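Local coordinates for protein tRNA uridine(34) acetyltransferase (PDB 6IA8) that catalyses formation of 5-carboxymethyluridine at the wobble position of tRNAs from acetyl-CoA, using a [4Fe-4S] cluster and S-adenosyl-L-methionine, at residues Ala63-Met68 / Leu116-Arg121; Ile135-Met140 / Val186-Glu191; Lys226-Gly231 / Thr296-Met301. All coordinates share one frame; numbering follows the deposited sequence.

Contact 1: residues Ala63-Met68 / Leu116-Arg121; sequences AVVAVM and LQTRAR
Gln117 grips the backbone of Met68 with both ends of its carboxamide, and these two hydrogen bonds are the polar part of the contact. Its OE1 accepts from Met68 N at 2.9 Å, the donor tilted 30° from the plane of the carboxamide carbonyl. Its NE2 donates to Met68 O, also at 2.9 Å, in a nearly straight bond (175°): Met68 O lies in the amide plane of Gln117, and the N-H arrives on a lone pair of the Met68 carbonyl. Because N and O of one residue are both engaged, the flip and rotation of the carboxamide are fixed. The chain is extended beyond CG, which carries the group from the helix to the strand; NE2 also has a weak bond to Asp113 O.

The apolar contacts are looser. Val67 CG1 rests on Gln117 CB at 3.8 Å and on Thr118 OG1, a hydroxyl already hydrogen-bonded to Pro114 O within its own helix. Val65 CG1 meets Thr118 CG2 at 4.1 Å. Its other methyl, CG2, lies 4.1 Å from Arg121 CG, and the two side chains slide past each other in opposite directions. The edge of the Arg121 guanidinium comes near Val64 O, with NE 3.8 Å from that oxygen, and no hydrogen bond results.

Phe155 of helix 149-164 also packs on Val67, so a second helix shares this face of the sheet. Strand 63-68 and helix 116-121 run nearly antiparallel, at 150° with axes 8.2 Å apart, and strand 134-140 lies parallel beside the first strand: the beta-alpha-beta arrangement with which the radical SAM core, a partial TIM barrel, begins.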
loop_
_atom_site.group_PDB
_atom_site.type_symbol
_atom_site.label_atom_id
_atom_site.label_comp_id
_atom_site.label_asym_id
_atom_site.label_seq_id
_atom_site.Cartn_x
_atom_site.Cartn_y
_atom_site.Cartn_z
ATOM N N ALA A 63 -10.331 -8.580 3.693
ATOM C CA ALA A 63 -11.174 -8.290 2.548
ATOM C C ALA A 63 -10.868 -6.890 2.040
ATOM O O ALA A 63 -10.895 -5.921 2.805
ATOM C CB ALA A 63 -12.646 -8.393 2.926
ATOM N N VAL A 64 -10.612 -6.775 0.748
ATOM C CA VAL A 64 -10.355 -5.475 0.133
ATOM C C VAL A 64 -11.673 -4.933 -0.397
ATOM O O VAL A 64 -12.334 -5.580 -1.214
ATOM C CB VAL A 64 -9.318 -5.579 -0.994
ATOM C CG1 VAL A 64 -9.178 -4.227 -1.663
ATOM C CG2 VAL A 64 -7.964 -6.049 -0.443
ATOM N N VAL A 65 -12.064 -3.762 0.079
ATOM C CA VAL A 65 -13.315 -3.120 -0.304
ATOM C C VAL A 65 -12.916 -1.809 -0.963
ATOM O O VAL A 65 -12.569 -0.841 -0.279
ATOM C CB VAL A 65 -14.233 -2.884 0.900
ATOM C CG1 VAL A 65 -15.441 -2.045 0.538
ATOM C CG2 VAL A 65 -14.675 -4.219 1.545
ATOM N N ALA A 66 -12.970 -1.771 -2.287
ATOM C CA ALA A 66 -12.606 -0.597 -3.065
ATOM C C ALA A 66 -13.872 0.123 -3.504
ATOM O O ALA A 66 -14.742 -0.487 -4.124
ATOM C CB ALA A 66 -11.792 -1.004 -4.291
ATOM N N VAL A 67 -13.962 1.417 -3.206
ATOM C CA VAL A 67 -15.154 2.204 -3.505
ATOM C C VAL A 67 -14.768 3.478 -4.244
ATOM O O VAL A 67 -13.646 3.973 -4.134
ATOM C CB VAL A 67 -15.942 2.568 -2.230
ATOM C CG1 VAL A 67 -16.391 1.294 -1.496
ATOM C CG2 VAL A 67 -15.121 3.425 -1.336
ATOM N N MET A 68 -15.739 4.023 -4.980
ATOM C CA MET A 68 -15.528 5.155 -5.874
ATOM C C MET A 68 -16.251 6.392 -5.355
ATOM O O MET A 68 -17.392 6.317 -4.896
ATOM C CB MET A 68 -16.032 4.833 -7.284
ATOM C CG MET A 68 -14.998 4.252 -8.227
ATOM S SD MET A 68 -14.107 5.536 -9.116
ATOM C CE MET A 68 -12.787 4.583 -9.860
ATOM N N LEU A 116 -23.821 2.033 0.039
ATOM C CA LEU A 116 -24.260 0.949 -0.830
ATOM C C LEU A 116 -23.070 0.233 -1.451
ATOM O O LEU A 116 -23.086 -0.992 -1.593
ATOM C CB LEU A 116 -25.186 1.489 -1.914
ATOM C CG LEU A 116 -26.429 2.230 -1.418
ATOM C CD1 LEU A 116 -27.261 2.711 -2.609
ATOM C CD2 LEU A 116 -27.268 1.341 -0.503
ATOM N N GLN A 117 -22.030 0.976 -1.836
ATOM C CA GLN A 117 -20.846 0.338 -2.405
ATOM C C GLN A 117 -20.167 -0.568 -1.380
ATOM O O GLN A 117 -19.805 -1.714 -1.670
ATOM C CB GLN A 117 -19.870 1.404 -2.895
ATOM C CG GLN A 117 -20.276 2.107 -4.191
ATOM C CD GLN A 117 -19.255 3.120 -4.612
ATOM O OE1 GLN A 117 -18.309 2.801 -5.341
ATOM N NE2 GLN A 117 -19.420 4.348 -4.143
ATOM N N THR A 118 -19.975 -0.060 -0.174
ATOM C CA THR A 118 -19.307 -0.853 0.844
ATOM C C THR A 118 -20.136 -2.086 1.201
ATOM O O THR A 118 -19.632 -3.214 1.223
ATOM C CB THR A 118 -19.062 0.027 2.062
ATOM O OG1 THR A 118 -18.248 1.161 1.705
ATOM C CG2 THR A 118 -18.354 -0.783 3.174
ATOM N N ARG A 119 -21.419 -1.890 1.481
ATOM C CA ARG A 119 -22.284 -3.020 1.812
ATOM C C ARG A 119 -22.290 -4.064 0.696
ATOM O O ARG A 119 -22.166 -5.273 0.954
ATOM C CB ARG A 119 -23.701 -2.506 2.097
ATOM C CG ARG A 119 -24.759 -3.574 2.176
ATOM C CD ARG A 119 -24.917 -4.150 3.561
ATOM N NE ARG A 119 -25.966 -5.174 3.627
ATOM C CZ ARG A 119 -26.178 -5.947 4.688
ATOM N NH1 ARG A 119 -25.435 -5.798 5.777
ATOM N NH2 ARG A 119 -27.133 -6.862 4.662
ATOM N N ALA A 120 -22.455 -3.623 -0.554
ATOM C CA ALA A 120 -22.586 -4.577 -1.653
ATOM C C ALA A 120 -21.328 -5.436 -1.803
ATOM O O ALA A 120 -21.406 -6.637 -2.099
ATOM C CB ALA A 120 -22.903 -3.833 -2.958
ATOM N N ARG A 121 -20.157 -4.833 -1.618
ATOM C CA ARG A 121 -18.912 -5.581 -1.731
ATOM C C ARG A 121 -18.787 -6.601 -0.601
ATOM O O ARG A 121 -18.343 -7.734 -0.820
ATOM C CB ARG A 121 -17.727 -4.608 -1.728
ATOM C CG ARG A 121 -16.378 -5.271 -1.976
ATOM C CD ARG A 121 -16.295 -5.959 -3.327
ATOM N NE ARG A 121 -15.142 -6.856 -3.407
ATOM C CZ ARG A 121 -14.990 -7.792 -4.336
ATOM N NH1 ARG A 121 -15.911 -7.953 -5.273
ATOM N NH2 ARG A 121 -13.920 -8.570 -4.328
#

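Contact 2: residues Ile135-Met140 / Val186-Glu191; sequences IELIIM and VALCIE
The carboxylate of Glu191 lies beside Met140: its OE1 is 3.8 Å from Met140 CA, and its OE2 is near both Met140 CG and Ile138 CG2. The side chains of Glu191 and Met140 lie side by side and point the same way. CG of Glu191 stands anti to its own carbonyl carbon (chi1 -53°), which places that methylene 3.5 Å from Ile139 O. Carboxylate oxygen OE2 of Glu191 also lies close to OE2 of Glu214, two like charges. Another carboxylate, that of Glu136, forms a salt bridge through OE2 to Arg212, while its CG touches Ala187 CB.

The backbones run parallel, 11° apart, with Glu136, Leu137, Ile138 and Ile139 paired to Ala187, Leu188, Cys189 and Ile190. Their hydrogen bonds are those of neighbouring strands in the parallel sheet of the radical SAM partial barrel, which helix 149-164 backs. Leu137 O accepts from Cys189 N at 2.8 Å, and Ile139 N donates to Cys189 O at 174°, both nearly along the C=O axis. At the C-terminal end the bond from Glu191 N to Ile139 O weakens to 3.4 Å, and one water donates to Ile139 O and Glu191 O, 2.7 Å from each, bridging the spreading strands.

On the face that carries Leu137, Ile139, Leu188 and Ile190, Leu188 CD1 is the hub. It touches Leu137 CD2 at 3.9 Å and Ile139 CG1 at 3.8 Å, and Cys159 and Met163 of the helix close over Leu137.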
loop_
_atom_site.group_PDB
_atom_site.type_symbol
_atom_site.label_atom_id
_atom_site.label_comp_id
_atom_site.label_asym_id
_atom_site.label_seq_id
_atom_site.Cartn_x
_atom_site.Cartn_y
_atom_site.Cartn_z
ATOM N N ILE A 135 -11.323 -5.530 7.116
ATOM C CA ILE A 135 -11.546 -4.863 5.841
ATOM C C ILE A 135 -10.473 -3.808 5.599
ATOM O O ILE A 135 -10.211 -2.966 6.463
ATOM C CB ILE A 135 -12.951 -4.231 5.797
ATOM C CG1 ILE A 135 -14.025 -5.347 5.698
ATOM C CG2 ILE A 135 -13.061 -3.266 4.608
ATOM C CD1 ILE A 135 -15.428 -4.842 5.854
ATOM N N GLU A 136 -9.884 -3.835 4.415
ATOM C CA GLU A 136 -9.064 -2.746 3.903
ATOM C C GLU A 136 -9.957 -1.937 2.971
ATOM O O GLU A 136 -10.401 -2.450 1.940
ATOM C CB GLU A 136 -7.840 -3.261 3.145
ATOM C CG GLU A 136 -7.105 -2.149 2.380
ATOM C CD GLU A 136 -5.960 -2.662 1.482
ATOM O OE1 GLU A 136 -5.885 -3.873 1.227
ATOM O OE2 GLU A 136 -5.144 -1.839 1.040
ATOM N N LEU A 137 -10.214 -0.687 3.336
ATOM C CA LEU A 137 -11.052 0.217 2.567
ATOM C C LEU A 137 -10.153 1.063 1.685
ATOM O O LEU A 137 -9.183 1.658 2.171
ATOM C CB LEU A 137 -11.858 1.107 3.495
ATOM C CG LEU A 137 -12.811 2.092 2.832
ATOM C CD1 LEU A 137 -13.873 1.370 2.051
ATOM C CD2 LEU A 137 -13.396 2.974 3.943
ATOM N N ILE A 138 -10.440 1.065 0.391
ATOM C CA ILE A 138 -9.638 1.787 -0.591
ATOM C C ILE A 138 -10.535 2.821 -1.243
ATOM O O ILE A 138 -11.543 2.459 -1.863
ATOM C CB ILE A 138 -9.047 0.864 -1.664
ATOM C CG1 ILE A 138 -8.206 -0.246 -1.033
ATOM C CG2 ILE A 138 -8.152 1.679 -2.621
ATOM C CD1 ILE A 138 -7.552 -1.160 -2.049
ATOM N N ILE A 139 -10.146 4.090 -1.150
ATOM C CA ILE A 139 -10.898 5.201 -1.727
ATOM C C ILE A 139 -10.283 5.528 -3.079
ATOM O O ILE A 139 -9.161 6.035 -3.161
ATOM C CB ILE A 139 -10.892 6.433 -0.814
ATOM C CG1 ILE A 139 -11.307 6.053 0.617
ATOM C CG2 ILE A 139 -11.806 7.528 -1.397
ATOM C CD1 ILE A 139 -12.671 5.418 0.750
ATOM N N MET A 140 -11.009 5.234 -4.143
ATOM C CA MET A 140 -10.498 5.398 -5.493
ATOM C C MET A 140 -11.003 6.697 -6.110
ATOM O O MET A 140 -12.104 7.163 -5.802
ATOM C CB MET A 140 -10.919 4.220 -6.364
ATOM C CG MET A 140 -10.421 2.888 -5.872
ATOM S SD MET A 140 -10.851 1.544 -6.975
ATOM C CE MET A 140 -12.633 1.650 -6.974
ATOM N N VAL A 186 -9.442 -2.337 9.203
ATOM C CA VAL A 186 -8.073 -2.463 9.695
ATOM C C VAL A 186 -7.086 -1.626 8.900
ATOM O O VAL A 186 -5.940 -1.462 9.332
ATOM C CB VAL A 186 -7.598 -3.928 9.706
ATOM C CG1 VAL A 186 -8.522 -4.762 10.617
ATOM C CG2 VAL A 186 -7.538 -4.497 8.287
ATOM N N ALA A 187 -7.490 -1.074 7.769
ATOM C CA ALA A 187 -6.620 -0.247 6.951
ATOM C C ALA A 187 -7.497 0.607 6.053
ATOM O O ALA A 187 -8.544 0.157 5.582
ATOM C CB ALA A 187 -5.658 -1.077 6.091
ATOM N N LEU A 188 -7.028 1.816 5.773
ATOM C CA LEU A 188 -7.752 2.750 4.917
ATOM C C LEU A 188 -6.731 3.393 4.000
ATOM O O LEU A 188 -5.822 4.084 4.479
ATOM C CB LEU A 188 -8.470 3.817 5.736
ATOM C CG LEU A 188 -9.035 5.053 5.006
ATOM C CD1 LEU A 188 -9.923 4.648 3.902
ATOM C CD2 LEU A 188 -9.784 5.968 6.014
ATOM N N CYS A 189 -6.878 3.155 2.701
ATOM C CA CYS A 189 -5.956 3.663 1.699
ATOM C C CYS A 189 -6.649 4.734 0.870
ATOM O O CYS A 189 -7.767 4.524 0.389
ATOM C CB CYS A 189 -5.458 2.564 0.768
ATOM S SG CYS A 189 -4.251 3.290 -0.491
ATOM N N ILE A 190 -5.989 5.874 0.712
ATOM C CA ILE A 190 -6.504 6.997 -0.064
ATOM C C ILE A 190 -5.566 7.221 -1.241
ATOM O O ILE A 190 -4.350 7.316 -1.062
ATOM C CB ILE A 190 -6.633 8.264 0.798
ATOM C CG1 ILE A 190 -7.632 8.004 1.925
ATOM C CG2 ILE A 190 -7.150 9.458 -0.053
ATOM C CD1 ILE A 190 -7.809 9.160 2.827
ATOM N N GLU A 191 -6.117 7.258 -2.441
ATOM C CA GLU A 191 -5.328 7.558 -3.626
ATOM C C GLU A 191 -5.375 9.055 -3.863
ATOM O O GLU A 191 -6.435 9.680 -3.721
ATOM C CB GLU A 191 -5.873 6.808 -4.842
ATOM C CG GLU A 191 -6.018 5.309 -4.631
ATOM C CD GLU A 191 -6.450 4.579 -5.888
ATOM O OE1 GLU A 191 -6.950 5.232 -6.826
ATOM O OE2 GLU A 191 -6.281 3.348 -5.945
HETATM O O HOH W 1 -8.958 8.623 -3.916
#

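Contact 3: residues Lys226-Gly231 / Thr296-Met301; sequences KLCKRG and TELYEM. With SO4 (sulfate ion), chain C.
Met301 reaches the end of helix 222-227 because its chain runs straight through chi2 (175°) and then turns at chi3 (69°), which sets CE 3.7 Å from Leu227 O. The same methyl approaches Leu227 CG and Cys228 SG, and SD lies 4.2 Å from Cys228 CA. Glu297, on the same helix 297-303 as Met301, has its CG anti to the backbone N (chi1 173°) and 3.9 Å from Cys228 O. From the first turn of that helix, Leu298 adds CD2 against Cys228 SG at 4.3 Å. Pro260 packs on both Cys228 and Met301.

A Schellman motif ends helix 222-227. Lys229, the C-prime residue with positive phi, bonds through N to Lys226 O, and Arg230 N bonds back to Leu225 O. On the other segment, Thr296 is the N-cap of helix 297-303, its OG1 accepting from Tyr299 N. The contact thus joins the end of one helix to the start of another at the periphery of the radical SAM domain.

Beyond the turn, Arg230 folds back through bends at chi2 and chi3 and holds a sulfate, probably from the crystallisation liquor. NE and NH2 both donate to O2 at the guanidinium edge, NE at 2.8 Å, while Gly231 N donates to O4 at 3.0 Å and His232 adds a further bond. An alanine here would probably leave sulfate O2 without these two donors and the anion less firmly held.

Between the segments no hydrogen bond forms. Lys229 NZ and Glu297 OE2, at 4.1 Å, are too far apart for a salt bridge, and OE2 has a salt bridge to Arg304, so the attraction to Lys229 is probably modest; the joint rests on van der Waals packing, with the Cys228 and Met301 sulfurs and the Glu297 methylene taking part.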
loop_
_atom_site.group_PDB
_atom_site.type_symbol
_atom_site.label_atom_id
_atom_site.label_comp_id
_atom_site.label_asym_id
_atom_site.label_seq_id
_atom_site.Cartn_x
_atom_site.Cartn_y
_atom_site.Cartn_z
ATOM N N LYS A 226 5.544 16.777 -17.950
ATOM C CA LYS A 226 5.099 17.940 -18.712
ATOM C C LYS A 226 4.636 17.525 -20.101
ATOM O O LYS A 226 3.614 18.012 -20.598
ATOM C CB LYS A 226 6.225 18.959 -18.828
ATOM C CG LYS A 226 6.593 19.662 -17.537
ATOM N N LEU A 227 5.365 16.596 -20.729
ATOM C CA LEU A 227 5.017 16.163 -22.081
ATOM C C LEU A 227 3.610 15.570 -22.125
ATOM O O LEU A 227 2.860 15.767 -23.091
ATOM C CB LEU A 227 6.053 15.152 -22.565
ATOM C CG LEU A 227 6.150 14.766 -24.025
ATOM C CD1 LEU A 227 6.563 15.941 -24.890
ATOM C CD2 LEU A 227 7.143 13.609 -24.130
ATOM N N CYS A 228 3.222 14.863 -21.079
ATOM C CA CYS A 228 1.894 14.269 -20.998
ATOM C C CYS A 228 0.895 15.182 -20.302
ATOM O O CYS A 228 -0.237 14.770 -20.039
ATOM C CB CYS A 228 1.970 12.919 -20.275
ATOM S SG CYS A 228 3.142 11.763 -21.079
ATOM N N LYS A 229 1.293 16.403 -19.987
ATOM C CA LYS A 229 0.405 17.376 -19.359
ATOM C C LYS A 229 -0.200 16.818 -18.069
ATOM O O LYS A 229 -1.401 16.937 -17.803
ATOM C CB LYS A 229 -0.675 17.839 -20.341
ATOM C CG LYS A 229 -0.081 18.614 -21.509
ATOM C CD LYS A 229 -1.099 19.023 -22.568
ATOM C CE LYS A 229 -0.370 19.688 -23.746
ATOM N NZ LYS A 229 -1.265 20.026 -24.888
ATOM N N ARG A 230 0.659 16.203 -17.257
ATOM C CA ARG A 230 0.274 15.818 -15.907
ATOM C C ARG A 230 0.319 17.043 -14.991
ATOM O O ARG A 230 1.011 18.031 -15.256
ATOM C CB ARG A 230 1.188 14.715 -15.369
ATOM C CG ARG A 230 1.440 13.559 -16.326
ATOM C CD ARG A 230 0.167 12.814 -16.733
ATOM N NE ARG A 230 -0.511 12.194 -15.600
ATOM C CZ ARG A 230 -1.389 11.200 -15.702
ATOM N NH1 ARG A 230 -1.687 10.697 -16.894
ATOM N NH2 ARG A 230 -1.953 10.693 -14.608
ATOM N N GLY A 231 -0.445 16.980 -13.907
ATOM C CA GLY A 231 -0.609 18.147 -13.069
ATOM C C GLY A 231 0.298 18.205 -11.863
ATOM O O GLY A 231 -0.031 18.891 -10.890
ATOM N N THR A 296 -8.685 10.347 -23.724
ATOM C CA THR A 296 -7.634 10.852 -22.855
ATOM C C THR A 296 -6.633 11.678 -23.655
ATOM O O THR A 296 -6.605 11.660 -24.886
ATOM C CB THR A 296 -6.905 9.702 -22.146
ATOM O OG1 THR A 296 -6.349 8.814 -23.122
ATOM C CG2 THR A 296 -7.854 8.930 -21.248
ATOM N N GLU A 297 -5.797 12.421 -22.928
ATOM C CA GLU A 297 -4.697 13.128 -23.569
ATOM C C GLU A 297 -3.758 12.145 -24.250
ATOM O O GLU A 297 -3.284 12.398 -25.358
ATOM C CB GLU A 297 -3.944 13.975 -22.541
ATOM C CG GLU A 297 -2.672 14.629 -23.068
ATOM C CD GLU A 297 -2.923 15.621 -24.191
ATOM O OE1 GLU A 297 -4.073 16.076 -24.345
ATOM O OE2 GLU A 297 -1.969 15.940 -24.927
ATOM N N LEU A 298 -3.474 11.015 -23.602
ATOM C CA LEU A 298 -2.644 9.996 -24.234
ATOM C C LEU A 298 -3.242 9.528 -25.550
ATOM O O LEU A 298 -2.501 9.241 -26.503
ATOM C CB LEU A 298 -2.467 8.820 -23.284
ATOM C CG LEU A 298 -1.615 9.106 -22.053
ATOM C CD1 LEU A 298 -1.696 7.946 -21.067
ATOM C CD2 LEU A 298 -0.178 9.373 -22.452
ATOM N N TYR A 299 -4.578 9.494 -25.645
ATOM C CA TYR A 299 -5.191 9.132 -26.915
ATOM C C TYR A 299 -4.905 10.191 -27.975
ATOM O O TYR A 299 -4.647 9.864 -29.144
ATOM C CB TYR A 299 -6.696 8.940 -26.760
ATOM C CG TYR A 299 -7.373 8.685 -28.078
ATOM C CD1 TYR A 299 -7.252 7.461 -28.708
ATOM C CD2 TYR A 299 -8.113 9.670 -28.703
ATOM C CE1 TYR A 299 -7.868 7.214 -29.912
ATOM C CE2 TYR A 299 -8.755 9.433 -29.912
ATOM C CZ TYR A 299 -8.621 8.207 -30.518
ATOM O OH TYR A 299 -9.229 7.961 -31.722
ATOM N N GLU A 300 -5.008 11.470 -27.602
ATOM C CA GLU A 300 -4.712 12.536 -28.555
ATOM C C GLU A 300 -3.268 12.434 -29.046
ATOM O O GLU A 300 -3.002 12.491 -30.251
ATOM C CB GLU A 300 -4.975 13.901 -27.918
ATOM C CG GLU A 300 -6.449 14.234 -27.731
ATOM C CD GLU A 300 -7.223 14.229 -29.045
ATOM O OE1 GLU A 300 -7.829 13.192 -29.383
ATOM O OE2 GLU A 300 -7.216 15.261 -29.749
ATOM N N MET A 301 -2.324 12.237 -28.121
ATOM C CA MET A 301 -0.922 12.067 -28.494
ATOM C C MET A 301 -0.757 10.885 -29.436
ATOM O O MET A 301 -0.072 10.983 -30.459
ATOM C CB MET A 301 -0.069 11.884 -27.232
ATOM C CG MET A 301 -0.202 13.044 -26.252
ATOM S SD MET A 301 0.679 12.786 -24.701
ATOM C CE MET A 301 2.378 12.868 -25.279
HETATM S S SO4 C . -1.750 13.929 -12.593
HETATM O O1 SO4 C . -1.152 14.948 -11.727
HETATM O O2 SO4 C . -0.802 12.846 -12.847
HETATM O O3 SO4 C . -2.946 13.389 -11.955
HETATM O O4 SO4 C . -2.120 14.552 -13.861
#

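Overall arrangement
From the N terminus, contact 1 comes first, closing the connection from strand 63-68 to helix 114-127, most of which is not modelled (72-106). The chain then enters strand 134-140, and contact 2 closes the next excursion, through helices 149-164 and 171-178, to strand 184-192. Contact 3 follows after strand 212-218 and joins 226-231 to 296-301 across 64 intervening residues. The three are in series: none nests in or crosses another. Contacts 1 and 2 touch directly, since Val65 N lies 2.8 Å from Glu136 O in a probable hydrogen bond between adjacent strands of one sheet. Contact 3 stands apart at the periphery, its centre about 28 Å from that of contact 2.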